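Local coordinates for putative secreted protein (Streptomyces sp. SirexAA-E, PDB 4PEY) that hydrolyses laminarin and laminarioligosaccharides as an exo-beta-1,3-glucanase of glycoside hydrolase family 55, producing glucose and laminaribiose, at residues A[373-378]-A[384-389]. The protein carries 1 engineered substitution. Residues are numbered along the deposited sequence; the frame is centred on the assembly and turned at random.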
ATOM      1  N   VAL A 373      -2.688  -3.511   6.435  1.00 10.65           N
ATOM      2  CA  VAL A 373      -2.915  -4.132   7.728  1.00 11.14           C
ATOM      3  C   VAL A 373      -3.054  -3.041   8.771  1.00 10.31           C
ATOM      4  O   VAL A 373      -2.312  -2.056   8.746  1.00 11.07           O
ATOM      5  CB  VAL A 373      -1.774  -5.101   8.105  1.00 11.77           C
ATOM      6  CG1 VAL A 373      -2.029  -5.715   9.486  1.00 14.28           C
ATOM      7  CG2 VAL A 373      -1.644  -6.191   7.042  1.00 13.04           C
ATOM      8  N   ARG A 374      -4.040  -3.193   9.653  1.00 11.10           N
ATOM      9  CA  ARG A 374      -4.265  -2.248  10.740  1.00 11.43           C
ATOM     10  C   ARG A 374      -4.326  -2.991  12.065  1.00 11.17           C
ATOM     11  O   ARG A 374      -5.005  -4.026  12.162  1.00 12.20           O
ATOM     12  CB  ARG A 374      -5.562  -1.462  10.531  1.00 11.33           C
ATOM     13  CG  ARG A 374      -5.953  -0.624  11.743  1.00 11.96           C
ATOM     14  CD  ARG A 374      -7.108   0.313  11.421  1.00 12.03           C
ATOM     15  NE  ARG A 374      -8.372  -0.401  11.251  1.00 11.28           N
ATOM     16  CZ  ARG A 374      -9.420   0.092  10.592  1.00 12.18           C
ATOM     17  NH1 ARG A 374      -9.342   1.297  10.033  1.00 13.07           N
ATOM     18  NH2 ARG A 374     -10.546  -0.609  10.496  1.00 14.54           N
ATOM     19  N   ILE A 375      -3.609  -2.477  13.068  1.00 11.43           N
ATOM     20  CA  ILE A 375      -3.688  -3.027  14.418  1.00 10.82           C
ATOM     21  C   ILE A 375      -4.143  -1.931  15.386  1.00  9.50           C
ATOM     22  O   ILE A 375      -3.370  -1.033  15.737  1.00 12.19           O
ATOM     23  CB  ILE A 375      -2.342  -3.634  14.895  1.00 13.14           C
ATOM     24  CG1 ILE A 375      -1.779  -4.610  13.849  1.00 12.09           C
ATOM     25  CG2 ILE A 375      -2.522  -4.311  16.264  1.00 13.29           C
ATOM     26  CD1 ILE A 375      -0.790  -3.974  12.877  1.00 14.60           C
ATOM     27  N   GLY A 376      -5.411  -1.993  15.793  1.00 11.41           N
ATOM     28  CA  GLY A 376      -5.996  -0.953  16.628  1.00 12.91           C
ATOM     29  C   GLY A 376      -6.567   0.221  15.848  1.00 13.92           C
ATOM     30  O   GLY A 376      -6.478   0.270  14.618  1.00 13.74           O
ATOM     31  N   GLY A 377      -7.159   1.177  16.558  1.00 13.51           N
ATOM     32  CA  GLY A 377      -7.666   2.388  15.929  1.00 14.12           C
ATOM     33  C   GLY A 377      -9.177   2.430  15.813  1.00 15.30           C
ATOM     34  O   GLY A 377      -9.798   3.471  16.046  1.00 15.86           O
ATOM     35  N   ALA A 378      -9.768   1.301  15.428  1.00 15.49           N
ATOM     36  CA  ALA A 378     -11.218   1.167  15.388  1.00 16.75           C
ATOM     37  C   ALA A 378     -11.665   0.272  16.535  1.00 18.97           C
ATOM     38  O   ALA A 378     -12.639  -0.481  16.415  1.00 22.17           O
ATOM     39  CB  ALA A 378     -11.669   0.595  14.047  1.00 18.72           C
ATOM     40  N   THR A 384       1.208 -10.356  16.878  1.00 10.44           N
ATOM     41  CA  THR A 384       2.648 -10.460  17.140  1.00 10.96           C
ATOM     42  C   THR A 384       3.463 -10.070  15.902  1.00 11.43           C
ATOM     43  O   THR A 384       4.327  -9.183  15.967  1.00 12.21           O
ATOM     44  CB  THR A 384       3.024 -11.876  17.609  1.00 11.20           C
ATOM     45  OG1 THR A 384       2.323 -12.160  18.829  1.00 13.61           O
ATOM     46  CG2 THR A 384       4.516 -11.982  17.865  1.00 14.34           C
ATOM     47  N   THR A 385       3.184 -10.725  14.776  1.00 11.78           N
ATOM     48  CA  THR A 385       3.816 -10.392  13.501  0.93 11.86           C
ATOM     49  C   THR A 385       2.716 -10.215  12.456  1.00 13.36           C
ATOM     50  O   THR A 385       1.895 -11.106  12.274  1.00 17.56           O
ATOM     51  CB  THR A 385       4.805 -11.482  13.035  0.93 13.85           C
ATOM     52  OG1 THR A 385       5.715 -11.802  14.096  0.93 14.36           O
ATOM     53  CG2 THR A 385       5.589 -11.012  11.819  0.93 15.58           C
ATOM     54  N   SER A 386       2.692  -9.085  11.766  1.00 11.39           N
ATOM     55  CA  SER A 386       1.559  -8.850  10.878  1.00 11.37           C
ATOM     56  C   SER A 386       1.642  -9.608   9.558  1.00 12.20           C
ATOM     57  O   SER A 386       0.708 -10.333   9.214  1.00 13.29           O
ATOM     58  CB  SER A 386       1.379  -7.352  10.628  1.00 12.73           C
ATOM     59  OG  SER A 386       0.817  -6.731  11.782  1.00 14.22           O
ATOM     60  N   ILE A 387       2.739  -9.464   8.819  1.00 10.81           N
ATOM     61  CA  ILE A 387       2.905 -10.242   7.593  1.00 11.79           C
ATOM     62  C   ILE A 387       4.201 -11.032   7.620  1.00 11.11           C
ATOM     63  O   ILE A 387       5.273 -10.468   7.831  1.00 12.16           O
ATOM     64  CB  ILE A 387       2.902  -9.358   6.321  1.00 11.78           C
ATOM     65  CG1 ILE A 387       1.669  -8.445   6.284  1.00 11.89           C
ATOM     66  CG2 ILE A 387       3.001 -10.247   5.067  1.00 11.71           C
ATOM     67  CD1 ILE A 387       1.536  -7.618   4.982  1.00 14.53           C
ATOM     68  N   VAL A 388       4.095 -12.343   7.419  1.00 10.35           N
ATOM     69  CA  VAL A 388       5.270 -13.191   7.278  1.00 10.85           C
ATOM     70  C   VAL A 388       5.337 -13.654   5.831  1.00 12.72           C
ATOM     71  O   VAL A 388       4.399 -14.300   5.334  1.00 12.82           O
ATOM     72  CB  VAL A 388       5.233 -14.412   8.221  1.00 13.73           C
ATOM     73  CG1 VAL A 388       6.459 -15.303   7.999  1.00 14.11           C
ATOM     74  CG2 VAL A 388       5.146 -13.970   9.673  1.00 14.08           C
ATOM     75  N   VAL A 389       6.419 -13.299   5.135  1.00 12.00           N
ATOM     76  CA  VAL A 389       6.578 -13.733   3.746  1.00 12.17           C
ATOM     77  C   VAL A 389       7.605 -14.857   3.680  1.00 12.34           C
ATOM     78  O   VAL A 389       8.813 -14.618   3.752  1.00 13.01           O
ATOM     79  CB  VAL A 389       7.009 -12.578   2.818  1.00 12.46           C
ATOM     80  CG1 VAL A 389       7.154 -13.074   1.388  1.00 13.46           C
ATOM     81  CG2 VAL A 389       6.001 -11.437   2.890  1.00 13.99           C
TER
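Val-373 spreads its two methyls over consecutive residues of segment 384-389, Ser-386 and Ile-387, and so gives a compact example of how the interior of a beta-helix is filled by side chains from different walls. With chi1 at 179°, CG1 lies anti to the backbone N and meets the serine, its distance to Ser-386 OG being 3.8 Å, while CG2 crosses the outer part of the isoleucine at a slant, 4.0 Å from Ile-387 CD1. Ile-375, two residues further along the same strand and pointing the same way, adds a second methyl to the serine hydroxyl: its CD1 stands 3.4 Å from Ser-386 OG. The oxygen thus sits against two hydrocarbon tips, and no hydrogen bond spans the two segments. Family 55 enzymes are built from parallel beta-helices, and here strand 367-375 and strand 385-389 belong to different faces of one, with the chain turning a corner at Ser-386. CD1 of Ile-387 continues the line of its side chain (chi2 -175°), which brings it to the valine. Leu-349 of strand 348-352 packs on Val-373 and Ser-386, Val-401 of strand 399-403 on Ser-386 and Ile-387, and Phe-438, from a loop, on Ile-375 and Ser-386. Backbone hydrogen bonds to Trp-400 and Trp-402 hold Val-373 in its strand, and the side chain of Ile-375 comes within about 5 Å of that of the substrate-binding Arg-403.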